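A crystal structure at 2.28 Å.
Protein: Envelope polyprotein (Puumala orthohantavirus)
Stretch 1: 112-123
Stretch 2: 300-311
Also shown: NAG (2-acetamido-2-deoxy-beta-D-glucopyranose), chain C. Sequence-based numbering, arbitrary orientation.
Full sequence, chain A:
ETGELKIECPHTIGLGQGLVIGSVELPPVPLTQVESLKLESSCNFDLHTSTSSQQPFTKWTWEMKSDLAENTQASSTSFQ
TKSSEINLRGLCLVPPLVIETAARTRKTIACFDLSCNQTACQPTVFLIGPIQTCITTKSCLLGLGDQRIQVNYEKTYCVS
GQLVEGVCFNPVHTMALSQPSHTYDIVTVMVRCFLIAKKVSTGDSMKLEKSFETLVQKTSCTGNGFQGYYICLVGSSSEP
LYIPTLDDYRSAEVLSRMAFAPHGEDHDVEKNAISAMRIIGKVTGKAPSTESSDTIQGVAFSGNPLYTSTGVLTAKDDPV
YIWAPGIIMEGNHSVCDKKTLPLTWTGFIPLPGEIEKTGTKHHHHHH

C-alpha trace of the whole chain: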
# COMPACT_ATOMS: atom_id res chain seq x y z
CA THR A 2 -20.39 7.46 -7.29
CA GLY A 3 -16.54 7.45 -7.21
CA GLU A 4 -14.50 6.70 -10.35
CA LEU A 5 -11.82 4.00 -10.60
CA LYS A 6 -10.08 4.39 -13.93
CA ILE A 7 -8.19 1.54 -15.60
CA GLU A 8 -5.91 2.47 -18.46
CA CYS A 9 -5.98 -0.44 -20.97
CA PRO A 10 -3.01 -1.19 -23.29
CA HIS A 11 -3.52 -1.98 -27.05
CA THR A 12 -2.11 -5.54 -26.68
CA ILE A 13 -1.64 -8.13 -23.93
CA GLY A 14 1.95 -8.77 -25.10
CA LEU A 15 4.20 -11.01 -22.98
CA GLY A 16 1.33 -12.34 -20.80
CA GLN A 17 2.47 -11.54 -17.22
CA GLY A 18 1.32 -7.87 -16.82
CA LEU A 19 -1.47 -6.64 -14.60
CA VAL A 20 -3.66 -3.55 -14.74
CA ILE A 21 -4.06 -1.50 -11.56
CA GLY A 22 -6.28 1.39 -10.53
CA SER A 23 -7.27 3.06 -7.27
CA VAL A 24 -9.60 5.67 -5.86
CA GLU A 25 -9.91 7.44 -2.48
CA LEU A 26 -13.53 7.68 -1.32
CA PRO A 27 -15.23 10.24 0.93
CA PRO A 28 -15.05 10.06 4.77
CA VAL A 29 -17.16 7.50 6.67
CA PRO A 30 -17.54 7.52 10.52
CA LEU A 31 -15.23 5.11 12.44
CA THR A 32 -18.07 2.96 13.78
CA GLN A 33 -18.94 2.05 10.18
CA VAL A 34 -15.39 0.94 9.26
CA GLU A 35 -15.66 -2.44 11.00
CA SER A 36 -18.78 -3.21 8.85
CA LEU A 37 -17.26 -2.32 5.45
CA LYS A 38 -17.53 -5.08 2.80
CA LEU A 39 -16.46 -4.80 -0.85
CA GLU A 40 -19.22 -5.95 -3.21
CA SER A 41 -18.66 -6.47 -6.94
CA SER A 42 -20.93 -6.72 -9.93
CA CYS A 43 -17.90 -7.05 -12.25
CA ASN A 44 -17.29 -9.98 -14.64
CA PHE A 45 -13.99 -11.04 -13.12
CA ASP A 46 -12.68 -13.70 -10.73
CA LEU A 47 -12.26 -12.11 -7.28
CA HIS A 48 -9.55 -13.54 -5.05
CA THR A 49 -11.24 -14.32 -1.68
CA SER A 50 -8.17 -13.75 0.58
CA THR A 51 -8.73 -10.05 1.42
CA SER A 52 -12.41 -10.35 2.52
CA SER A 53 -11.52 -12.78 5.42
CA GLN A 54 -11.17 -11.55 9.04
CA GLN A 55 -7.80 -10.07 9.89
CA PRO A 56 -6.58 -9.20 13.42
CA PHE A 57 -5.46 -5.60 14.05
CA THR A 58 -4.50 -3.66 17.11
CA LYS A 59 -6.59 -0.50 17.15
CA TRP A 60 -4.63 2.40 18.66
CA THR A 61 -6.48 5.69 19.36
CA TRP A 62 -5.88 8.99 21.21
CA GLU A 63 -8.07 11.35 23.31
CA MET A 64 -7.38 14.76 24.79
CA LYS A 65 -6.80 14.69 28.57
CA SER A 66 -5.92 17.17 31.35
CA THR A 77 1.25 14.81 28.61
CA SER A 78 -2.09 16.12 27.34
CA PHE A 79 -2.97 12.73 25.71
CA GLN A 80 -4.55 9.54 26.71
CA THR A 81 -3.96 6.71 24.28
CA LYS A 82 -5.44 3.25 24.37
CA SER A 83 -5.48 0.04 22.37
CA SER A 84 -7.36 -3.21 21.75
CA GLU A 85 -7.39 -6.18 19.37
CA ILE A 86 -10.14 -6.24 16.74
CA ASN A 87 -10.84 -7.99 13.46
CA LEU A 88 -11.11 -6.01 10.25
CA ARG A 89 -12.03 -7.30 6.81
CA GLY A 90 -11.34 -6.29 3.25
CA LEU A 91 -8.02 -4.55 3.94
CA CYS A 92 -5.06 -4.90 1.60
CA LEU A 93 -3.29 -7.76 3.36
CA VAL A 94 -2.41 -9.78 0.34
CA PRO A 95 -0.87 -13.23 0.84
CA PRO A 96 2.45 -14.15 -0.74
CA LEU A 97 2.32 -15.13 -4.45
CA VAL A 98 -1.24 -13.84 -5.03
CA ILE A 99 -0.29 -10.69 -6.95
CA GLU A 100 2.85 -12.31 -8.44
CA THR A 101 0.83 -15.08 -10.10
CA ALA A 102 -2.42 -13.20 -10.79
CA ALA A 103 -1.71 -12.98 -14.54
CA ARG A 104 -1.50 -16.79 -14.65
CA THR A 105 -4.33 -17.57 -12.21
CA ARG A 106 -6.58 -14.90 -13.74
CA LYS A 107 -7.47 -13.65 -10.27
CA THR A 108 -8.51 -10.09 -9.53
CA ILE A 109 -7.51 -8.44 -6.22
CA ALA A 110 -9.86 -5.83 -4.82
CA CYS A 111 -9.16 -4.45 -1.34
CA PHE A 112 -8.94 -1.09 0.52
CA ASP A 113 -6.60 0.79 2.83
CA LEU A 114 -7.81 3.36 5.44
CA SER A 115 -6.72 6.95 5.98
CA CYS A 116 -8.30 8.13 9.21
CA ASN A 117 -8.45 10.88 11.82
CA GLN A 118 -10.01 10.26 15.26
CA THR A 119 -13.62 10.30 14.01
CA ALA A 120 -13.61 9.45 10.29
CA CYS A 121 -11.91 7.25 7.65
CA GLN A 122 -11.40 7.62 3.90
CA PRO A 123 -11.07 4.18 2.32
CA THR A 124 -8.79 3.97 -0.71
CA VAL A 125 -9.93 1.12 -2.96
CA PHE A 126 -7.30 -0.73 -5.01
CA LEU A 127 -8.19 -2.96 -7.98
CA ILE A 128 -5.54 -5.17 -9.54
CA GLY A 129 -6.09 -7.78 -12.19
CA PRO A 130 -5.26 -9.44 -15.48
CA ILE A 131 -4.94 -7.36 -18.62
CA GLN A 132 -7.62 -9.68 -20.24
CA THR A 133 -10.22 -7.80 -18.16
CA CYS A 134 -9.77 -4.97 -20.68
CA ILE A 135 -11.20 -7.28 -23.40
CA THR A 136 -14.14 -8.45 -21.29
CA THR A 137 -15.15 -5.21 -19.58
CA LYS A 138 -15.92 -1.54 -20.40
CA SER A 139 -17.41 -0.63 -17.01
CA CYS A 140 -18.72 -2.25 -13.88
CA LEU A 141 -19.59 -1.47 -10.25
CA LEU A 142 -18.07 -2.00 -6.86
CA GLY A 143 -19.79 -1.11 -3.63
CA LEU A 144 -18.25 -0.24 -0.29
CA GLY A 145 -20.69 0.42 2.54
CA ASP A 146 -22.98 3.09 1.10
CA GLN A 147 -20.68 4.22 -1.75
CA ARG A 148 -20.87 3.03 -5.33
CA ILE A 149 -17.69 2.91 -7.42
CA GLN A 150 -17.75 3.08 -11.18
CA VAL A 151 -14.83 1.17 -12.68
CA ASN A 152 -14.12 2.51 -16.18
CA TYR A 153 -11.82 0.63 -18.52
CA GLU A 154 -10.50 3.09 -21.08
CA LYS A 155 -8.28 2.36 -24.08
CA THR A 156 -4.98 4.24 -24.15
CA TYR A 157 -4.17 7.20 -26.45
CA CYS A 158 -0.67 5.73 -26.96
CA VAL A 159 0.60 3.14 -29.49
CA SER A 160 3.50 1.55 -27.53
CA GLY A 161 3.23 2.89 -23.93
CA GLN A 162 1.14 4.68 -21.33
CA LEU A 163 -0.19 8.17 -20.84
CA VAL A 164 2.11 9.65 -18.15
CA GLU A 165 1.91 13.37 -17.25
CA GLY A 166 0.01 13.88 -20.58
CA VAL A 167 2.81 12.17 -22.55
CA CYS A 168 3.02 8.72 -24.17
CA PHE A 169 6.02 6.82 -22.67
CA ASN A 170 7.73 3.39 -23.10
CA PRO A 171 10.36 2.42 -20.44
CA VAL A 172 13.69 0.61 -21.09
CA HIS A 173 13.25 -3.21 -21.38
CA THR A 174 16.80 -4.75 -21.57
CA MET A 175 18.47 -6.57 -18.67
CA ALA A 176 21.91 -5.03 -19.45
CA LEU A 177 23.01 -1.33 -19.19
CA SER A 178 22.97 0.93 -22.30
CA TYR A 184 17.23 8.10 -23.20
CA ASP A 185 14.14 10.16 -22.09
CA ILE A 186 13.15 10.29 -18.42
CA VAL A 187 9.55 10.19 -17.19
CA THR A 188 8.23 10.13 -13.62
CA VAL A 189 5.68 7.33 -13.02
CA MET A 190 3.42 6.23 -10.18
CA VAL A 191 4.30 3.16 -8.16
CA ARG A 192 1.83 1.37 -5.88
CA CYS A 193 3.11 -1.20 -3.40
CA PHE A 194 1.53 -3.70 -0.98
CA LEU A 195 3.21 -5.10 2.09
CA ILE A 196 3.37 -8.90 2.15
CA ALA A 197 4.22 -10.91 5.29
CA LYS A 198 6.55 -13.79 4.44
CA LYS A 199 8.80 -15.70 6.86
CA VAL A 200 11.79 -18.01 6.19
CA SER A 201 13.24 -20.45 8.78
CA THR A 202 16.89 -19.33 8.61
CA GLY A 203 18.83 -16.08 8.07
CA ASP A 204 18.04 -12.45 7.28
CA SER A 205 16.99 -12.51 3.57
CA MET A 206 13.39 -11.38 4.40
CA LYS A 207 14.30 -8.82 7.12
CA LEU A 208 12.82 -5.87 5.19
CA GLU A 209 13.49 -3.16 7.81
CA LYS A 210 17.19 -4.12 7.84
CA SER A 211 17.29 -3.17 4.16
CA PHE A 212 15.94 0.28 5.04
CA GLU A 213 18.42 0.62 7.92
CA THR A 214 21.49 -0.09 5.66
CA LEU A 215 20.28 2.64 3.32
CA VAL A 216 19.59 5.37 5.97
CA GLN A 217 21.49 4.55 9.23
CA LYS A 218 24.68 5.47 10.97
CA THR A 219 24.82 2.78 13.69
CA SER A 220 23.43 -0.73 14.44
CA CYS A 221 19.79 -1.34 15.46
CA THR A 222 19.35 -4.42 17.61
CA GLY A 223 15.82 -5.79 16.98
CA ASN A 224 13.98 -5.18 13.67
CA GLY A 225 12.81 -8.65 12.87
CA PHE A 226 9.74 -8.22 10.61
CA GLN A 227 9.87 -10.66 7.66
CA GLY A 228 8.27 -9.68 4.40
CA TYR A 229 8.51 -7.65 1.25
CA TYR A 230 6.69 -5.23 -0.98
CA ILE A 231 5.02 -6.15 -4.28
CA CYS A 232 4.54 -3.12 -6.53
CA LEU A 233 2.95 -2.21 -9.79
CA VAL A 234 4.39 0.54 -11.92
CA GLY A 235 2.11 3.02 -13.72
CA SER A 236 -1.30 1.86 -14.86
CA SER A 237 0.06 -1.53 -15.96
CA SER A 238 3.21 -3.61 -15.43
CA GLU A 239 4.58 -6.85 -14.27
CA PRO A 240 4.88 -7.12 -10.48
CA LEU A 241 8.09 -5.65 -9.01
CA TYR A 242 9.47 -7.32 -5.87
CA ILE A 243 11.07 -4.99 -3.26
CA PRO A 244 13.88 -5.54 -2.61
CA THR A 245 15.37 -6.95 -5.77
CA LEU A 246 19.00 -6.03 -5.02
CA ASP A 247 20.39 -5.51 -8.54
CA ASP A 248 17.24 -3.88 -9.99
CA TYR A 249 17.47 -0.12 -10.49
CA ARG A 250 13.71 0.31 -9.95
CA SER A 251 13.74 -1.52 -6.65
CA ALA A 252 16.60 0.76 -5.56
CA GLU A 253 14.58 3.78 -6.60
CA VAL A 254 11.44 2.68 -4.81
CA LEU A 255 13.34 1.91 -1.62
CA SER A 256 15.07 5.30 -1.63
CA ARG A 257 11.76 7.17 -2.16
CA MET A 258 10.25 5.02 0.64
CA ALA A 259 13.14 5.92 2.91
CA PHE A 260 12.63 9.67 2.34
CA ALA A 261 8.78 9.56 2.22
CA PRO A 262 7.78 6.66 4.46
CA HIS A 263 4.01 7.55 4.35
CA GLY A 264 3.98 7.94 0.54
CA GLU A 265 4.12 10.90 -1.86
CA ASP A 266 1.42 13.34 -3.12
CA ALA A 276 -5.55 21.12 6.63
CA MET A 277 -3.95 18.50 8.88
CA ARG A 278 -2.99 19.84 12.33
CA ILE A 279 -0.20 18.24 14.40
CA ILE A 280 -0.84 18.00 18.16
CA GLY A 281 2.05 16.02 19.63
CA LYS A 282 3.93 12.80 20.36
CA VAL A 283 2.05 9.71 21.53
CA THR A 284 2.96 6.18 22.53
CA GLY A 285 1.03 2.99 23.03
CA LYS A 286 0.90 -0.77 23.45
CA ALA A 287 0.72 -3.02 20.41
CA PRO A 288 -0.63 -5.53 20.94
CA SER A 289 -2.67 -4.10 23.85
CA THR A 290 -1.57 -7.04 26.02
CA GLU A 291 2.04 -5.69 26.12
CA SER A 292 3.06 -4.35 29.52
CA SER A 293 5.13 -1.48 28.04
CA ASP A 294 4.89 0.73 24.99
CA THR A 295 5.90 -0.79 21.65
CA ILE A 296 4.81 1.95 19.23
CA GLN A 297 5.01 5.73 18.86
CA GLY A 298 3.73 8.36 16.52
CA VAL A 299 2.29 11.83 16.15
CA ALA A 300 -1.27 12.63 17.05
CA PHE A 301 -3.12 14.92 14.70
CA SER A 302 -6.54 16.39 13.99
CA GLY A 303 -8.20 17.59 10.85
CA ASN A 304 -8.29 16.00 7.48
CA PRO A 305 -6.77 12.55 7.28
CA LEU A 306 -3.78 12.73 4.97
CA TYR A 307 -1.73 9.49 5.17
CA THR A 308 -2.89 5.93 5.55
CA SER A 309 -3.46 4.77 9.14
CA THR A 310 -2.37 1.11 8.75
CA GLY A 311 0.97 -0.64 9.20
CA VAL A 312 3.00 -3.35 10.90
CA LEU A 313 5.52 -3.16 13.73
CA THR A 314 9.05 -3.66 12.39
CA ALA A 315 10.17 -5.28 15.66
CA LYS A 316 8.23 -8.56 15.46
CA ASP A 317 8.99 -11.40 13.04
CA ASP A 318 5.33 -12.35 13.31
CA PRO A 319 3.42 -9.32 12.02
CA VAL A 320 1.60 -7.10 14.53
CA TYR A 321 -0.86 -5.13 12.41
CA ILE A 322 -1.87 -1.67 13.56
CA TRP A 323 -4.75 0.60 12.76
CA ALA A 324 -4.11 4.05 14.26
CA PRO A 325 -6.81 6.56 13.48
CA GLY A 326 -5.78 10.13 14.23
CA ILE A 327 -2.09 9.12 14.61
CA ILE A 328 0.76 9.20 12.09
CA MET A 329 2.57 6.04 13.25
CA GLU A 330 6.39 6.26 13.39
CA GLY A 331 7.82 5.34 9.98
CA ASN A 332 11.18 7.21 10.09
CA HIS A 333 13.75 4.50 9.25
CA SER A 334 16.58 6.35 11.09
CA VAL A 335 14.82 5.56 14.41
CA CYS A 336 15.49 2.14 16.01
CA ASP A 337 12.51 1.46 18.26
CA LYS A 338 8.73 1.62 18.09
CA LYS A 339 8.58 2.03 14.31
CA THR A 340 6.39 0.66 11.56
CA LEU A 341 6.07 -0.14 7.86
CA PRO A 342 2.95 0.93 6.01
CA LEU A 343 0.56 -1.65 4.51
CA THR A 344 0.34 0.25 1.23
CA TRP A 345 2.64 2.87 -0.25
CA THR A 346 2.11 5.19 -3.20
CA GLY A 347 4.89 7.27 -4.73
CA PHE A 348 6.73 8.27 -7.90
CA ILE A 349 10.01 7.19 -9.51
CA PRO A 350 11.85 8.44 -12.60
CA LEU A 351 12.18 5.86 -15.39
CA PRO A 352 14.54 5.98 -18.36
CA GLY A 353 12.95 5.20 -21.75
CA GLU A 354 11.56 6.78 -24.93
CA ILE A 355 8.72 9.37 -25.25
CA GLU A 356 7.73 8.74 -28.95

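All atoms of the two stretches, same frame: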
# COMPACT_ATOMS: atom_id res chain seq x y z
N PHE A 112 -9.07 -2.53 0.20
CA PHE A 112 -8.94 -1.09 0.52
C PHE A 112 -7.95 -0.88 1.65
O PHE A 112 -7.66 -1.79 2.39
CB PHE A 112 -10.30 -0.45 0.79
CG PHE A 112 -11.07 -1.11 1.88
CD1 PHE A 112 -11.86 -2.23 1.63
CD2 PHE A 112 -10.98 -0.62 3.17
CE1 PHE A 112 -12.55 -2.85 2.66
CE2 PHE A 112 -11.67 -1.23 4.20
CZ PHE A 112 -12.45 -2.35 3.95
N ASP A 113 -7.37 0.31 1.68
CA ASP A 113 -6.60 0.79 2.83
C ASP A 113 -7.42 1.93 3.47
O ASP A 113 -8.36 2.42 2.85
CB ASP A 113 -5.18 1.24 2.41
CG ASP A 113 -4.15 1.22 3.59
OD1 ASP A 113 -4.62 1.10 4.76
OD2 ASP A 113 -2.88 1.32 3.34
N LEU A 114 -7.05 2.35 4.68
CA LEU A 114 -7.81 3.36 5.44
C LEU A 114 -6.91 4.52 5.82
O LEU A 114 -5.80 4.31 6.26
CB LEU A 114 -8.37 2.77 6.72
CG LEU A 114 -9.27 1.56 6.57
CD1 LEU A 114 -9.57 0.92 7.92
CD2 LEU A 114 -10.55 1.97 5.88
N SER A 115 -7.40 5.74 5.62
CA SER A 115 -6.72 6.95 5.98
C SER A 115 -7.72 7.65 6.89
O SER A 115 -8.78 8.06 6.42
CB SER A 115 -6.41 7.82 4.76
OG SER A 115 -5.53 7.17 3.88
N CYS A 116 -7.36 7.78 8.16
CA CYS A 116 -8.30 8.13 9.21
C CYS A 116 -7.79 9.22 10.17
O CYS A 116 -6.61 9.30 10.48
CB CYS A 116 -8.56 6.91 10.06
SG CYS A 116 -9.06 5.42 9.18
N ASN A 117 -8.71 10.04 10.65
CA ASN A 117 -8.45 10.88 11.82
C ASN A 117 -9.16 10.20 12.97
O ASN A 117 -9.58 9.06 12.82
CB ASN A 117 -8.86 12.35 11.57
CG ASN A 117 -10.35 12.54 11.36
OD1 ASN A 117 -11.17 11.69 11.70
ND2 ASN A 117 -10.70 13.69 10.78
N GLN A 118 -9.31 10.87 14.12
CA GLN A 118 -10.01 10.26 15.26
C GLN A 118 -11.45 9.79 15.01
O GLN A 118 -11.88 8.81 15.59
CB GLN A 118 -10.04 11.23 16.45
CG GLN A 118 -8.71 11.45 17.11
CD GLN A 118 -8.76 12.67 17.98
OE1 GLN A 118 -8.90 13.77 17.46
NE2 GLN A 118 -8.62 12.49 19.28
N THR A 119 -12.18 10.51 14.16
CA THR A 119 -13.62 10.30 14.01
C THR A 119 -14.06 9.73 12.66
O THR A 119 -15.13 9.16 12.56
CB THR A 119 -14.39 11.62 14.25
OG1 THR A 119 -13.89 12.66 13.39
CG2 THR A 119 -14.19 12.07 15.68
N ALA A 120 -13.24 9.90 11.62
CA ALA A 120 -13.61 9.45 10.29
C ALA A 120 -12.48 8.79 9.51
O ALA A 120 -11.32 9.10 9.74
CB ALA A 120 -14.15 10.64 9.51
N CYS A 121 -12.85 7.93 8.56
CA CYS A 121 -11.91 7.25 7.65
C CYS A 121 -12.27 7.42 6.17
O CYS A 121 -13.41 7.27 5.79
CB CYS A 121 -11.88 5.74 7.93
SG CYS A 121 -11.14 5.36 9.53
N GLN A 122 -11.26 7.67 5.35
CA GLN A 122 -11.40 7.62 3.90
C GLN A 122 -10.80 6.30 3.41
O GLN A 122 -9.58 6.13 3.43
CB GLN A 122 -10.70 8.82 3.28
CG GLN A 122 -11.37 10.13 3.64
CD GLN A 122 -10.82 11.32 2.88
OE1 GLN A 122 -10.26 12.23 3.46
NE2 GLN A 122 -11.01 11.33 1.56
N PRO A 123 -11.64 5.36 2.96
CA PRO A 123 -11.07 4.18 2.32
C PRO A 123 -10.49 4.51 0.94
O PRO A 123 -11.03 5.35 0.23
CB PRO A 123 -12.28 3.24 2.14
CG PRO A 123 -13.41 3.85 2.89
CD PRO A 123 -13.11 5.32 2.94
N ALA A 300 0.15 12.38 17.05
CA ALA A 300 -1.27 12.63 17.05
C ALA A 300 -1.57 13.86 16.21
O ALA A 300 -0.84 14.85 16.27
CB ALA A 300 -1.77 12.86 18.47
N PHE A 301 -2.66 13.79 15.45
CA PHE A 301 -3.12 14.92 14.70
C PHE A 301 -4.65 15.02 14.72
O PHE A 301 -5.35 14.06 15.08
CB PHE A 301 -2.61 14.85 13.27
CG PHE A 301 -3.29 13.80 12.45
CD1 PHE A 301 -2.81 12.50 12.43
CD2 PHE A 301 -4.42 14.11 11.69
CE1 PHE A 301 -3.43 11.53 11.64
CE2 PHE A 301 -5.04 13.14 10.92
CZ PHE A 301 -4.55 11.85 10.90
N SER A 302 -5.13 16.18 14.29
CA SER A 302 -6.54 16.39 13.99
C SER A 302 -6.68 17.05 12.64
O SER A 302 -5.71 17.57 12.08
CB SER A 302 -7.22 17.24 15.07
OG SER A 302 -6.64 18.52 15.12
N GLY A 303 -7.89 17.02 12.12
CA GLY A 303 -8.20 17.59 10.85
C GLY A 303 -8.27 16.50 9.83
O GLY A 303 -8.50 15.33 10.15
N ASN A 304 -8.06 16.89 8.59
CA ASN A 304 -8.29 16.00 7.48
C ASN A 304 -7.25 14.90 7.45
O ASN A 304 -6.05 15.16 7.53
CB ASN A 304 -8.41 16.74 6.15
CG ASN A 304 -9.51 17.82 6.20
OD1 ASN A 304 -9.36 18.85 6.89
ND2 ASN A 304 -10.61 17.58 5.52
N PRO A 305 -7.71 13.64 7.40
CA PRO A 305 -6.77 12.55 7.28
C PRO A 305 -5.94 12.74 6.02
O PRO A 305 -6.46 13.21 5.01
CB PRO A 305 -7.66 11.32 7.17
CG PRO A 305 -8.97 11.84 6.71
CD PRO A 305 -9.10 13.17 7.37
N LEU A 306 -4.65 12.48 6.09
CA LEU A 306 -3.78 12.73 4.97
C LEU A 306 -3.09 11.43 4.53
O LEU A 306 -3.23 11.01 3.38
CB LEU A 306 -2.77 13.80 5.34
CG LEU A 306 -2.04 14.49 4.19
CD1 LEU A 306 -3.01 15.21 3.26
CD2 LEU A 306 -1.05 15.50 4.77
N TYR A 307 -2.40 10.77 5.44
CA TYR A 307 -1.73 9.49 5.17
C TYR A 307 -2.63 8.33 5.55
O TYR A 307 -3.60 8.48 6.27
CB TYR A 307 -0.42 9.42 5.94
CG TYR A 307 0.48 10.61 5.70
CD1 TYR A 307 0.91 10.92 4.42
CD2 TYR A 307 0.92 11.42 6.75
CE1 TYR A 307 1.72 12.01 4.18
CE2 TYR A 307 1.74 12.51 6.52
CZ TYR A 307 2.13 12.80 5.23
OH TYR A 307 2.92 13.89 4.98
N THR A 308 -2.26 7.14 5.10
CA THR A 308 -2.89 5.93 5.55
C THR A 308 -2.62 5.72 7.04
O THR A 308 -1.62 6.20 7.56
CB THR A 308 -2.40 4.68 4.74
OG1 THR A 308 -1.00 4.51 4.88
CG2 THR A 308 -2.73 4.82 3.27
N SER A 309 -3.50 4.98 7.70
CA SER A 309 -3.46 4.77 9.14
C SER A 309 -3.18 3.31 9.47
O SER A 309 -3.43 2.89 10.59
CB SER A 309 -4.79 5.17 9.76
OG SER A 309 -5.23 6.42 9.27
N THR A 310 -2.63 2.54 8.53
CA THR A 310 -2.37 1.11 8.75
C THR A 310 -0.88 0.77 8.54
O THR A 310 -0.21 1.35 7.69
CB THR A 310 -3.18 0.25 7.78
OG1 THR A 310 -2.87 0.67 6.45
CG2 THR A 310 -4.69 0.42 8.02
N GLY A 311 -0.38 -0.15 9.35
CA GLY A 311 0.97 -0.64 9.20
C GLY A 311 1.25 -1.85 10.05
O GLY A 311 0.34 -2.41 10.66
C1 NAG C . -12.07 14.03 10.51
C2 NAG C . -12.31 15.28 11.34
C3 NAG C . -13.70 15.84 11.07
C4 NAG C . -14.09 15.91 9.59
C5 NAG C . -13.59 14.69 8.79
C6 NAG C . -13.63 14.85 7.27
C7 NAG C . -11.39 15.57 13.60
C8 NAG C . -11.49 15.08 15.01
N2 NAG C . -12.23 14.97 12.76
O3 NAG C . -13.78 17.13 11.67
O4 NAG C . -15.53 15.93 9.63
O5 NAG C . -12.23 14.40 9.14
O6 NAG C . -12.53 15.64 6.83
O7 NAG C . -10.59 16.45 13.29
O HOH W 1 -0.87 1.84 4.84
O HOH W 2 -4.31 8.67 2.00
O HOH W 3 -3.96 8.06 10.98
O HOH W 4 -4.63 9.89 8.31
O HOH W 5 -8.15 13.43 14.67

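Stretch 1 is a hairpin: strand 112-116 turns through residues 117-119 into strand 120-123, and backbone bonds such as Gln 122 N to Ser 115 O (2.7 Å) hold its arms together. The Cys 116 SG–Cys 121 SG disulfide (2.1 Å) fastens them further. Stretch 2 enters as strand 300-302, loops through 303-309 and resumes as a strand at Thr 310. The nearest CA atoms across the two stretches are those of Ser 115 and Thr 308, 4.0 Å apart. Here Ser 309 N donates to Leu 114 O (2.8 Å), the one direct backbone-to-backbone hydrogen bond between the stretches.

Side chains supply the other direct links. Serine suits position 309 because its short hydroxyl can act as a backbone surrogate: Ser 309 OG accepts from Cys 116 N at 2.8 Å. Nearby, Thr 310 OG1 gives its proton to Asp 113 OD1 in a very short 2.5 Å bond, while Asp 113 OD1 also accepts from Leu 114 N (2.7 Å). The other carboxylate oxygen, Asp 113 OD2, receives a proton from water 1 (2.6 Å), which accepts from Thr 308 OG1 (2.7 Å), so one acidic side chain serves both threonines.

Pro 305, the residue of stretch 2 most covered by stretch 1, needs no polar partner for its ring; Pro 305 CB lies 3.5 Å from Ser 115 O, and Pro 305 CG 3.5 Å from Gln 122 OE1.

Asn 117 carries the glycan through its ND2–C1 bond to NAG (1.4 Å). Its remaining amide proton suits Asn 117 ND2 to donate to Gly 303 O (2.8 Å), while Asn 117 OD1 accepts from Ala 120 N (2.7 Å), bracing the turn. Gly 303 N donates to NAG O7 (3.0 Å); its backbone angles would jam a CB against the preceding carbonyl, which favors glycine.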